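Local coordinates for putative 4-Hydroxy-2-oxoglutarate aldolase / 2-dehydro-3-deoxyphosphogluconate aldolase (PDB 3LM7), which is a putative aldolase of the KDGP aldolase family, built on a TIM-barrel fold, at residues V40-K45 with N66-G71; I86-Q91 with R106-Q111; P92-Q97 with D113-G118. All coordinates share one frame; numbering follows the deposited sequence.

From the N terminus, contact 1 comes first: strand 38-43 runs out, helix 50-63 returns the chain, and strand 68-71 is laid beside its predecessor, which closes the loop before the other two contacts begin. Contacts 2 and 3 cross, their segments alternating along the chain. Contact 2 closes when helix 102-109 ends beside the end of helix 80-90 outside the barrel, strand 94-95 lying between them in the chain; contact 3 closes when the chain returns through helix 102-109 to set strand 115-120 beside strand 94-95 in the wall. Strands 68-71 and 94-95 are neighbours, linking contacts 1 and 3 in one parallel sheet. Helix 80-90 packs against both strand pairs, and Leu109 touches Val95 and Val116.

Contact 1. Residues V40-K45 with N66-G71; sequences VGVLSK and NALSVG
Val40 opens the pairing by giving its backbone N to Ala67 O, 2.9 Å away, and taking Ser69 N on its own carbonyl oxygen. Leu68 CA also approaches Val40 O, at 3.5 Å. The Ala67 carbonyl used here belongs to the centre of an inverse gamma turn that leads into strand 68-71. At Gly41 the strands come close, and Gly41 CA lies 3.3 Å from Ser69 O in a CA-H...O contact. Ser69 OG, on the opposite face of the sheet from Val42, is bound to His94 and Asn18.

Val42 N bonds to the same Ser69 O, and Val42 O receives Gly71 N at 2.8 Å. Two parallel strands hydrogen-bonded in this way, with helix 50-63 as the connection, form one beta-alpha-beta unit of the TIM barrel. Val42 has CG2 anti to the carbonyl carbon (chi1 -179° for CG1), and this branch meets Leu68 CD1 at 3.6 Å as the two side chains cross obliquely. Met57 of helix 50-63 touches both of them from the helical layer.

Leu43 lays CD2 over Gly71, 3.9 Å from Gly71 CA, where the absence of a side chain leaves the methyl its place. Ser44, at the start of a 3-10 segment, ends the pairing with a nearly straight bond from its N to Gly71 O. Its OG, folded back at chi1 56°, lies 3.0 Å from the same oxygen, but Gln79 OE1 also competes for its single proton.

Contact 2. Residues I86-Q91 with R106-Q111; sequences ISQQVQ and RALLGQ
The side-chain amides of Gln91 and Gln111 meet tip to tip with their planes 79° apart, close to perpendicular. Gln111 NE2 donates to Gln91 OE1 over 3.0 Å; the acceptor lies in the plane of the Gln111 amide, whereas the donor stands above the carbonyl plane of Gln91 and off its lone pairs. The NE2 of Gln91 works within its own plane, donating to two main-chain carbonyls that both lie close to that plane. One is Gln88 O, in the last turn of the helix that Gln91 follows, at 2.9 Å; the other is Leu109 O across the contact, at 3.0 Å and reached on a lone pair. Both protons of this nitrogen are thereby used, and the rotation of the amide is fixed. A bend at chi2 (-79°) folds the Gln91 chain back to the last turn of helix 80-90, where the carbonyl oxygens would probably polarise the N-H groups. Gln111 NE2 has a further acceptor in Thr114 OG1.

One turn earlier, the extended side chain of Gln88 lies against Leu108. Its CG comes to 3.3 Å from Leu108 O, and CB to 3.9 Å from Leu108 CB. A water donates to Leu108 O at 2.7 Å and is also in a weak, long bond with Gln88 NE2. More deeply buried, Leu109 directs CD2 against the backbone of Ser87, 3.5 Å from Ser87 O.

Gln91 and Gly110 each leave helical conformation with positive phi, so the contact joins the C-termini of two helices, neighbours in the outer helical layer of the TIM barrel. Arg106 braces the second exit by donating NH1 to Gln111 O. Beneath these ends lie the strands of the barrel wall: Ser87 and Leu109 rest on Val95 of strand 94-95, and Leu109 also reaches Val116 of strand 115-120.

Contact 3. Residues P92-Q97 with D113-G118; sequences PQHVNQ and DTVVNG
Strands 94-95 and 115-120, the two parallel strands of a beta-alpha-beta unit connected by helix 102-109, lie side by side with His94 facing Val115 and Val95 facing Val116. Before the strands proper, Thr114 OG1 donates to Pro92 O at 2.7 Å, the hydroxyl anti to the carbonyl carbon (chi1 -68°), and Val115 N reaches Gln93 O. Val95 N then bonds to Val115 O, and Asn117 N to Val95 O.

Side chains separate by face. Thr114 CG2 packs at 3.7 Å on Val95 CG2, on the face that turns to helices 80-90 and 102-109. On the other face, the interior of the TIM barrel, His94 CD2 rests 3.5 Å from Val115 CG1. The imidazole is held from both nitrogens, ND1 by Ser69 and NE2 by Glu191.

Asn117 carries much of the polar contact. With chi1 at 70°, CG sits between its backbone N and carbonyl carbon, and the amide is turned toward the neighbouring strand. There OD1 accepts Gln97 N at 2.9 Å, while ND2 donates to Asn96 OD1 at 2.9 Å, the acceptor in the Asn117 amide plane but the donor above that of Asn96. The ND2 is also 3.4 Å from His94 CE1, the ring and amide planes being 74° apart. Asn96 OD1, itself in plane at the edge of the His94 ring, is bound by Lys163 as well, and Glu191 OE1 accepts from Asn117 ND2.

Contact 1. Residues V40-K45 with N66-G71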
ATOM      1  N   VAL A  40     -21.040  -2.893   2.414  1.00  8.11           N
ATOM      2  CA  VAL A  40     -22.361  -2.612   2.864  1.00  7.81           C
ATOM      3  C   VAL A  40     -22.537  -3.100   4.265  1.00  7.59           C
ATOM      4  O   VAL A  40     -22.351  -4.325   4.516  1.00  7.91           O
ATOM      5  CB  VAL A  40     -23.342  -3.380   1.902  1.00  9.63           C
ATOM      6  CG1 VAL A  40     -24.734  -3.284   2.405  1.00 11.99           C
ATOM      7  CG2 VAL A  40     -23.191  -2.811   0.500  1.00 11.07           C
ATOM      8  N   GLY A  41     -22.801  -2.179   5.203  1.00  8.15           N
ATOM      9  CA  GLY A  41     -22.906  -2.523   6.644  1.00  7.99           C
ATOM     10  C   GLY A  41     -24.229  -3.141   7.018  1.00  9.33           C
ATOM     11  O   GLY A  41     -25.289  -2.619   6.649  1.00 10.34           O
ATOM     12  N   VAL A  42     -24.189  -4.266   7.721  1.00  9.09           N
ATOM     13  CA  VAL A  42     -25.392  -4.873   8.297  1.00 10.32           C
ATOM     14  C   VAL A  42     -25.079  -5.088   9.776  1.00 10.81           C
ATOM     15  O   VAL A  42     -24.003  -5.543  10.119  1.00  7.94           O
ATOM     16  CB  VAL A  42     -25.698  -6.226   7.629  1.00  9.76           C
ATOM     17  CG1 VAL A  42     -27.022  -6.886   8.235  1.00 10.97           C
ATOM     18  CG2 VAL A  42     -25.849  -5.968   6.065  1.00 13.47           C
ATOM     19  N   LEU A  43     -26.032  -4.768  10.664  1.00 11.37           N
ATOM     20  CA  LEU A  43     -25.652  -4.673  12.100  1.00 12.09           C
ATOM     21  C   LEU A  43     -26.047  -5.851  12.895  1.00 11.58           C
ATOM     22  O   LEU A  43     -27.171  -6.302  12.767  1.00 13.90           O
ATOM     23  CB  LEU A  43     -26.220  -3.394  12.718  1.00 12.37           C
ATOM     24  CG  LEU A  43     -26.102  -2.093  11.927  1.00 16.82           C
ATOM     25  CD1 LEU A  43     -26.820  -0.999  12.773  1.00 22.79           C
ATOM     26  CD2 LEU A  43     -24.642  -1.742  11.671  1.00 22.48           C
ATOM     27  N   SER A  44     -25.131  -6.375  13.715  1.00 12.22           N
ATOM     28  CA  SER A  44     -25.441  -7.517  14.600  1.00 13.61           C
ATOM     29  C   SER A  44     -26.624  -7.240  15.541  1.00 15.50           C
ATOM     30  O   SER A  44     -27.390  -8.147  15.864  1.00 15.29           O
ATOM     31  CB  SER A  44     -24.203  -7.936  15.440  1.00 15.22           C
ATOM     32  OG  SER A  44     -23.796  -6.799  16.141  1.00 13.82           O
ATOM     33  N   LYS A  45     -26.765  -5.974  15.963  1.00 16.11           N
ATOM     34  CA  LYS A  45     -27.761  -5.555  16.954  1.00 19.10           C
ATOM     35  C   LYS A  45     -29.182  -5.728  16.419  1.00 18.52           C
ATOM     36  O   LYS A  45     -30.149  -5.787  17.177  1.00 19.25           O
ATOM     37  CB  LYS A  45     -27.498  -4.087  17.273  1.00 19.42           C
ATOM     38  CG  LYS A  45     -27.837  -3.702  18.651  1.00 26.76           C
ATOM     39  CD  LYS A  45     -27.941  -2.191  18.721  1.00 33.54           C
ATOM     40  CE  LYS A  45     -26.577  -1.511  18.655  1.00 35.22           C
ATOM     41  NZ  LYS A  45     -26.603  -0.423  19.674  1.00 36.93           N
ATOM     42  N   ASN A  66     -20.157 -10.746  -1.552  1.00  8.71           N
ATOM     43  CA  ASN A  66     -19.464 -10.717  -0.231  1.00  8.78           C
ATOM     44  C   ASN A  66     -18.969  -9.352   0.258  1.00  9.71           C
ATOM     45  O   ASN A  66     -18.150  -9.280   1.198  1.00  8.62           O
ATOM     46  CB  ASN A  66     -18.328 -11.711  -0.155  1.00  9.02           C
ATOM     47  CG  ASN A  66     -18.123 -12.214   1.280  1.00  6.27           C
ATOM     48  OD1 ASN A  66     -19.111 -12.316   2.049  1.00  9.13           O
ATOM     49  ND2 ASN A  66     -16.862 -12.440   1.668  1.00  8.22           N
ATOM     50  N   ALA A  67     -19.470  -8.287  -0.368  1.00  8.33           N
ATOM     51  CA  ALA A  67     -18.987  -6.933  -0.030  1.00  8.25           C
ATOM     52  C   ALA A  67     -19.747  -6.451   1.192  1.00  9.27           C
ATOM     53  O   ALA A  67     -20.369  -5.407   1.171  1.00 10.46           O
ATOM     54  CB  ALA A  67     -19.133  -6.027  -1.223  1.00  9.68           C
ATOM     55  N   LEU A  68     -19.626  -7.238   2.275  1.00  8.05           N
ATOM     56  CA  LEU A  68     -20.391  -7.092   3.484  1.00  8.09           C
ATOM     57  C   LEU A  68     -19.438  -6.614   4.596  1.00  8.39           C
ATOM     58  O   LEU A  68     -18.314  -7.108   4.695  1.00  6.67           O
ATOM     59  CB  LEU A  68     -20.962  -8.485   3.847  1.00 10.19           C
ATOM     60  CG  LEU A  68     -21.612  -8.628   5.242  1.00 13.98           C
ATOM     61  CD1 LEU A  68     -22.829  -7.823   5.421  1.00 11.90           C
ATOM     62  CD2 LEU A  68     -21.965 -10.138   5.479  1.00 19.37           C
ATOM     63  N   SER A  69     -19.907  -5.658   5.408  1.00  7.74           N
ATOM     64  CA  SER A  69     -19.205  -5.207   6.613  1.00  8.11           C
ATOM     65  C   SER A  69     -20.097  -5.571   7.784  1.00  6.40           C
ATOM     66  O   SER A  69     -21.232  -5.036   7.914  1.00  8.72           O
ATOM     67  CB  SER A  69     -19.075  -3.671   6.560  1.00  7.40           C
ATOM     68  OG  SER A  69     -18.472  -3.216   7.752  1.00  9.58           O
ATOM     69  N   VAL A  70     -19.635  -6.468   8.651  1.00  5.99           N
ATOM     70  CA  VAL A  70     -20.408  -6.820   9.872  1.00  7.10           C
ATOM     71  C   VAL A  70     -20.308  -5.669  10.913  1.00  9.41           C
ATOM     72  O   VAL A  70     -19.202  -5.330  11.310  1.00 10.08           O
ATOM     73  CB  VAL A  70     -19.878  -8.131  10.490  1.00  5.61           C
ATOM     74  CG1 VAL A  70     -20.683  -8.439  11.776  1.00  8.18           C
ATOM     75  CG2 VAL A  70     -19.979  -9.228   9.400  1.00  8.02           C
ATOM     76  N   GLY A  71     -21.456  -5.069  11.282  1.00  9.05           N
ATOM     77  CA  GLY A  71     -21.462  -3.948  12.207  1.00  9.89           C
ATOM     78  C   GLY A  71     -21.769  -4.294  13.647  1.00 10.26           C
ATOM     79  O   GLY A  71     -22.547  -5.206  13.942  1.00  9.94           O
TER

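Contact 2. Residues I86-Q91 with R106-Q111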
ATOM      1  N   ILE A  86     -20.531 -14.001  14.792  1.00 11.09           N
ATOM      2  CA  ILE A  86     -21.131 -13.872  13.480  1.00 10.16           C
ATOM      3  C   ILE A  86     -20.055 -13.938  12.385  1.00 10.90           C
ATOM      4  O   ILE A  86     -20.197 -14.658  11.365  1.00 10.39           O
ATOM      5  CB  ILE A  86     -21.866 -12.557  13.346  1.00 10.52           C
ATOM      6  CG1 ILE A  86     -23.098 -12.539  14.234  1.00 10.54           C
ATOM      7  CG2 ILE A  86     -22.275 -12.271  11.869  1.00  8.15           C
ATOM      8  CD1 ILE A  86     -23.737 -11.116  14.377  1.00 10.26           C
ATOM      9  N   SER A  87     -18.981 -13.174  12.567  1.00 10.47           N
ATOM     10  CA  SER A  87     -17.934 -13.038  11.496  1.00 10.43           C
ATOM     11  C   SER A  87     -17.226 -14.358  11.216  1.00  9.58           C
ATOM     12  O   SER A  87     -16.892 -14.645  10.087  1.00  9.82           O
ATOM     13  CB  SER A  87     -16.940 -11.903  11.839  1.00 11.31           C
ATOM     14  OG  SER A  87     -17.635 -10.652  11.965  1.00 10.57           O
ATOM     15  N   GLN A  88     -16.991 -15.158  12.253  1.00  9.35           N
ATOM     16  CA  GLN A  88     -16.428 -16.512  12.104  1.00  8.29           C
ATOM     17  C   GLN A  88     -17.178 -17.315  11.031  1.00  8.72           C
ATOM     18  O   GLN A  88     -16.547 -17.947  10.155  1.00  9.19           O
ATOM     19  CB  GLN A  88     -16.533 -17.288  13.437  1.00  8.38           C
ATOM     20  CG  GLN A  88     -15.976 -18.680  13.321  1.00 11.57           C
ATOM     21  CD  GLN A  88     -15.924 -19.394  14.605  1.00 14.72           C
ATOM     22  OE1 GLN A  88     -16.678 -19.106  15.513  1.00 16.46           O
ATOM     23  NE2 GLN A  88     -14.991 -20.302  14.723  1.00 19.73           N
ATOM     24  N   GLN A  89     -18.495 -17.290  11.124  1.00  9.56           N
ATOM     25  CA  GLN A  89     -19.366 -18.094  10.225  1.00 12.45           C
ATOM     26  C   GLN A  89     -19.607 -17.431   8.880  1.00 12.53           C
ATOM     27  O   GLN A  89     -19.502 -18.068   7.817  1.00 13.45           O
ATOM     28  CB  GLN A  89     -20.712 -18.390  10.910  1.00 10.73           C
ATOM     29  CG  GLN A  89     -20.526 -19.115  12.234  1.00 16.23           C
ATOM     30  CD  GLN A  89     -21.843 -19.667  12.820  1.00 19.15           C
ATOM     31  OE1 GLN A  89     -22.720 -20.165  12.076  1.00 21.61           O
ATOM     32  NE2 GLN A  89     -21.989 -19.542  14.121  1.00 18.48           N
ATOM     33  N   VAL A  90     -19.823 -16.130   8.896  1.00 10.82           N
ATOM     34  CA  VAL A  90     -20.135 -15.445   7.650  1.00 10.07           C
ATOM     35  C   VAL A  90     -18.926 -15.313   6.709  1.00 10.30           C
ATOM     36  O   VAL A  90     -19.094 -15.337   5.487  1.00 10.49           O
ATOM     37  CB  VAL A  90     -20.749 -14.060   7.942  1.00 11.37           C
ATOM     38  CG1 VAL A  90     -20.863 -13.223   6.636  1.00 10.65           C
ATOM     39  CG2 VAL A  90     -22.119 -14.254   8.614  1.00 10.19           C
ATOM     40  N   GLN A  91     -17.743 -15.074   7.268  1.00  8.32           N
ATOM     41  CA  GLN A  91     -16.521 -14.784   6.488  1.00  7.64           C
ATOM     42  C   GLN A  91     -16.733 -13.645   5.508  1.00  8.08           C
ATOM     43  O   GLN A  91     -16.561 -13.829   4.270  1.00  9.51           O
ATOM     44  CB  GLN A  91     -16.060 -16.047   5.721  1.00  9.33           C
ATOM     45  CG  GLN A  91     -15.740 -17.203   6.676  1.00  7.62           C
ATOM     46  CD  GLN A  91     -14.348 -17.010   7.296  1.00  9.17           C
ATOM     47  OE1 GLN A  91     -13.379 -16.793   6.590  1.00 10.30           O
ATOM     48  NE2 GLN A  91     -14.258 -17.136   8.619  1.00  7.76           N
ATOM     49  N   ARG A 106     -10.118 -11.751  14.815  1.00  6.42           N
ATOM     50  CA  ARG A 106      -9.176 -12.259  13.839  1.00  6.80           C
ATOM     51  C   ARG A 106      -8.953 -13.764  14.032  1.00  6.06           C
ATOM     52  O   ARG A 106      -8.842 -14.539  13.048  1.00  7.27           O
ATOM     53  CB  ARG A 106      -7.864 -11.488  13.897  1.00  6.25           C
ATOM     54  CG  ARG A 106      -6.685 -12.152  13.155  1.00  9.24           C
ATOM     55  CD  ARG A 106      -6.963 -12.132  11.583  1.00 10.81           C
ATOM     56  NE  ARG A 106      -7.023 -10.707  11.182  1.00  6.13           N
ATOM     57  CZ  ARG A 106      -7.759 -10.198  10.212  1.00  8.42           C
ATOM     58  NH1 ARG A 106      -8.452 -11.017   9.436  1.00  3.22           N
ATOM     59  NH2 ARG A 106      -7.711  -8.861   9.951  1.00  4.66           N
ATOM     60  N   ALA A 107      -8.824 -14.177  15.276  1.00  6.88           N
ATOM     61  CA  ALA A 107      -8.583 -15.584  15.560  1.00  7.20           C
ATOM     62  C   ALA A 107      -9.762 -16.427  15.078  1.00  8.54           C
ATOM     63  O   ALA A 107      -9.500 -17.476  14.475  1.00  8.61           O
ATOM     64  CB  ALA A 107      -8.379 -15.823  17.055  1.00  6.13           C
ATOM     65  N   LEU A 108     -11.014 -16.019  15.344  1.00  7.42           N
ATOM     66  CA  LEU A 108     -12.152 -16.808  14.868  1.00  7.96           C
ATOM     67  C   LEU A 108     -12.344 -16.731  13.341  1.00  9.21           C
ATOM     68  O   LEU A 108     -12.877 -17.668  12.729  1.00  9.02           O
ATOM     69  CB  LEU A 108     -13.434 -16.398  15.558  1.00  7.75           C
ATOM     70  CG  LEU A 108     -13.395 -16.708  17.093  1.00  9.21           C
ATOM     71  CD1 LEU A 108     -14.761 -16.337  17.659  1.00 12.13           C
ATOM     72  CD2 LEU A 108     -12.988 -18.245  17.434  1.00  6.71           C
ATOM     73  N   LEU A 109     -11.865 -15.666  12.696  1.00  8.78           N
ATOM     74  CA  LEU A 109     -11.933 -15.607  11.236  1.00  8.63           C
ATOM     75  C   LEU A 109     -11.049 -16.671  10.623  1.00  9.79           C
ATOM     76  O   LEU A 109     -11.402 -17.265   9.564  1.00  9.80           O
ATOM     77  CB  LEU A 109     -11.531 -14.206  10.689  1.00  8.35           C
ATOM     78  CG  LEU A 109     -12.640 -13.140  10.780  1.00  9.67           C
ATOM     79  CD1 LEU A 109     -12.016 -11.696  10.656  1.00  7.41           C
ATOM     80  CD2 LEU A 109     -13.689 -13.356   9.657  1.00  7.36           C
ATOM     81  N   GLY A 110      -9.903 -16.919  11.256  1.00 10.11           N
ATOM     82  CA  GLY A 110      -9.004 -17.994  10.811  1.00 10.15           C
ATOM     83  C   GLY A 110      -8.183 -17.625   9.567  1.00 10.51           C
ATOM     84  O   GLY A 110      -7.533 -18.486   8.973  1.00 11.48           O
ATOM     85  N   GLN A 111      -8.185 -16.359   9.164  1.00  9.27           N
ATOM     86  CA  GLN A 111      -7.372 -15.917   8.013  1.00  9.10           C
ATOM     87  C   GLN A 111      -7.199 -14.399   8.214  1.00 10.42           C
ATOM     88  O   GLN A 111      -7.949 -13.758   8.999  1.00  9.60           O
ATOM     89  CB  GLN A 111      -8.009 -16.266   6.590  1.00 10.49           C
ATOM     90  CG  GLN A 111      -9.554 -16.161   6.525  1.00  7.23           C
ATOM     91  CD  GLN A 111     -10.088 -14.687   6.435  1.00  7.86           C
ATOM     92  OE1 GLN A 111      -9.375 -13.767   6.171  1.00  8.54           O
ATOM     93  NE2 GLN A 111     -11.350 -14.528   6.659  1.00  8.24           N
TER
HETATM   94  O   HOH W   1     -12.377 -20.331  12.462  1.00 34.03           O

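Contact 3. Residues P92-Q97 with D113-G118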
ATOM      1  N   PRO A  92     -17.040 -12.448   6.024  1.00  7.14           N
ATOM      2  CA  PRO A  92     -17.243 -11.285   5.186  1.00  6.82           C
ATOM      3  C   PRO A  92     -15.931 -10.677   4.736  1.00  7.80           C
ATOM      4  O   PRO A  92     -14.828 -11.201   5.092  1.00 10.02           O
ATOM      5  CB  PRO A  92     -17.933 -10.295   6.157  1.00  7.03           C
ATOM      6  CG  PRO A  92     -17.134 -10.510   7.449  1.00  7.71           C
ATOM      7  CD  PRO A  92     -16.991 -12.078   7.465  1.00  6.58           C
ATOM      8  N   GLN A  93     -16.030  -9.558   3.992  1.00  7.50           N
ATOM      9  CA  GLN A  93     -14.849  -8.795   3.611  1.00  6.82           C
ATOM     10  C   GLN A  93     -14.363  -7.876   4.725  1.00  6.94           C
ATOM     11  O   GLN A  93     -13.195  -7.497   4.731  1.00  8.76           O
ATOM     12  CB  GLN A  93     -15.092  -7.945   2.355  1.00  7.18           C
ATOM     13  CG  GLN A  93     -15.044  -8.872   1.091  1.00  6.78           C
ATOM     14  CD  GLN A  93     -15.507  -8.123  -0.159  1.00  8.32           C
ATOM     15  OE1 GLN A  93     -15.705  -6.909  -0.119  1.00  8.64           O
ATOM     16  NE2 GLN A  93     -15.723  -8.867  -1.281  1.00  8.42           N
ATOM     17  N   HIS A  94     -15.229  -7.567   5.667  1.00  7.03           N
ATOM     18  CA  HIS A  94     -14.922  -6.500   6.622  1.00  6.32           C
ATOM     19  C   HIS A  94     -15.663  -6.706   7.931  1.00  5.77           C
ATOM     20  O   HIS A  94     -16.858  -7.107   7.919  1.00  5.70           O
ATOM     21  CB  HIS A  94     -15.381  -5.131   6.022  1.00  5.49           C
ATOM     22  CG  HIS A  94     -14.964  -3.962   6.862  1.00  7.65           C
ATOM     23  ND1 HIS A  94     -15.788  -3.413   7.815  1.00  5.49           N
ATOM     24  CD2 HIS A  94     -13.803  -3.249   6.902  1.00  6.37           C
ATOM     25  CE1 HIS A  94     -15.175  -2.382   8.374  1.00  4.52           C
ATOM     26  NE2 HIS A  94     -13.965  -2.273   7.848  1.00  4.90           N
ATOM     27  N   VAL A  95     -14.988  -6.381   9.057  1.00  4.64           N
ATOM     28  CA  VAL A  95     -15.612  -6.546  10.360  1.00  5.46           C
ATOM     29  C   VAL A  95     -15.325  -5.280  11.170  1.00  6.20           C
ATOM     30  O   VAL A  95     -14.170  -4.838  11.198  1.00  6.05           O
ATOM     31  CB  VAL A  95     -14.950  -7.748  11.126  1.00  6.25           C
ATOM     32  CG1 VAL A  95     -15.421  -7.859  12.629  1.00  3.87           C
ATOM     33  CG2 VAL A  95     -15.190  -9.116  10.341  1.00  6.23           C
ATOM     34  N   ASN A  96     -16.350  -4.702  11.799  1.00  5.86           N
ATOM     35  CA  ASN A  96     -16.147  -3.590  12.697  1.00  4.68           C
ATOM     36  C   ASN A  96     -15.901  -4.176  14.085  1.00  5.88           C
ATOM     37  O   ASN A  96     -16.751  -4.930  14.591  1.00  6.10           O
ATOM     38  CB  ASN A  96     -17.396  -2.703  12.788  1.00  4.39           C
ATOM     39  CG  ASN A  96     -17.586  -1.832  11.528  1.00  7.53           C
ATOM     40  OD1 ASN A  96     -16.941  -0.779  11.365  1.00  6.64           O
ATOM     41  ND2 ASN A  96     -18.414  -2.311  10.621  1.00  6.84           N
ATOM     42  N   GLN A  97     -14.830  -3.756  14.760  1.00  5.35           N
ATOM     43  CA  GLN A  97     -14.645  -4.176  16.153  1.00  5.18           C
ATOM     44  C   GLN A  97     -14.253  -2.997  17.062  1.00  4.63           C
ATOM     45  O   GLN A  97     -13.740  -1.991  16.591  1.00  6.87           O
ATOM     46  CB  GLN A  97     -13.569  -5.286  16.329  1.00  5.64           C
ATOM     47  CG  GLN A  97     -14.134  -6.750  16.301  1.00  7.60           C
ATOM     48  CD  GLN A  97     -15.097  -6.995  17.460  1.00  5.90           C
ATOM     49  OE1 GLN A  97     -15.263  -6.141  18.345  1.00  7.40           O
ATOM     50  NE2 GLN A  97     -15.820  -8.099  17.393  1.00  5.15           N
ATOM     51  N   ASP A 113      -7.233 -12.147   5.551  1.00 10.50           N
ATOM     52  CA  ASP A 113      -7.734 -11.324   4.444  1.00 10.88           C
ATOM     53  C   ASP A 113      -8.857 -10.429   4.850  1.00  8.70           C
ATOM     54  O   ASP A 113      -8.891  -9.256   4.445  1.00  9.99           O
ATOM     55  CB  ASP A 113      -8.214 -12.199   3.308  1.00 11.48           C
ATOM     56  CG  ASP A 113      -7.065 -13.024   2.707  1.00 17.87           C
ATOM     57  OD1 ASP A 113      -5.956 -12.501   2.621  1.00 16.19           O
ATOM     58  OD2 ASP A 113      -7.307 -14.166   2.355  1.00 24.88           O
ATOM     59  N   THR A 114      -9.821 -10.971   5.588  1.00  8.04           N
ATOM     60  CA  THR A 114     -10.949 -10.122   6.013  1.00  8.04           C
ATOM     61  C   THR A 114     -10.369  -8.925   6.778  1.00  8.60           C
ATOM     62  O   THR A 114      -9.494  -9.097   7.668  1.00  7.16           O
ATOM     63  CB  THR A 114     -11.853 -10.905   6.946  1.00  7.74           C
ATOM     64  OG1 THR A 114     -12.481 -11.937   6.207  1.00  8.38           O
ATOM     65  CG2 THR A 114     -12.982 -10.016   7.513  1.00  5.16           C
ATOM     66  N   VAL A 115     -10.850  -7.723   6.463  1.00  7.25           N
ATOM     67  CA  VAL A 115     -10.398  -6.521   7.184  1.00  6.06           C
ATOM     68  C   VAL A 115     -11.097  -6.400   8.525  1.00  8.36           C
ATOM     69  O   VAL A 115     -12.319  -6.406   8.572  1.00  6.40           O
ATOM     70  CB  VAL A 115     -10.706  -5.217   6.316  1.00  8.23           C
ATOM     71  CG1 VAL A 115     -10.405  -3.937   7.134  1.00  6.77           C
ATOM     72  CG2 VAL A 115      -9.785  -5.254   5.059  1.00  6.33           C
ATOM     73  N   VAL A 116     -10.316  -6.290   9.615  1.00  6.70           N
ATOM     74  CA  VAL A 116     -10.858  -6.101  10.937  1.00  6.11           C
ATOM     75  C   VAL A 116     -10.365  -4.762  11.476  1.00  7.12           C
ATOM     76  O   VAL A 116      -9.125  -4.562  11.702  1.00  7.44           O
ATOM     77  CB  VAL A 116     -10.319  -7.207  11.897  1.00  4.66           C
ATOM     78  CG1 VAL A 116     -10.909  -6.996  13.316  1.00  5.40           C
ATOM     79  CG2 VAL A 116     -10.776  -8.583  11.302  1.00  7.17           C
ATOM     80  N   ASN A 117     -11.298  -3.803  11.633  1.00  5.12           N
ATOM     81  CA  ASN A 117     -10.884  -2.518  12.195  1.00  6.81           C
ATOM     82  C   ASN A 117     -10.911  -2.563  13.739  1.00  6.72           C
ATOM     83  O   ASN A 117     -11.470  -3.512  14.373  1.00  6.18           O
ATOM     84  CB  ASN A 117     -11.734  -1.353  11.599  1.00  6.70           C
ATOM     85  CG  ASN A 117     -13.196  -1.344  12.071  1.00  6.96           C
ATOM     86  OD1 ASN A 117     -13.500  -1.680  13.202  1.00  6.45           O
ATOM     87  ND2 ASN A 117     -14.095  -0.857  11.207  1.00  5.65           N
ATOM     88  N   GLY A 118     -10.323  -1.552  14.362  1.00  5.53           N
ATOM     89  CA  GLY A 118     -10.332  -1.511  15.817  1.00  5.31           C
ATOM     90  C   GLY A 118     -10.673  -0.058  16.170  1.00  5.63           C
ATOM     91  O   GLY A 118      -9.985   0.853  15.746  1.00  6.04           O
TER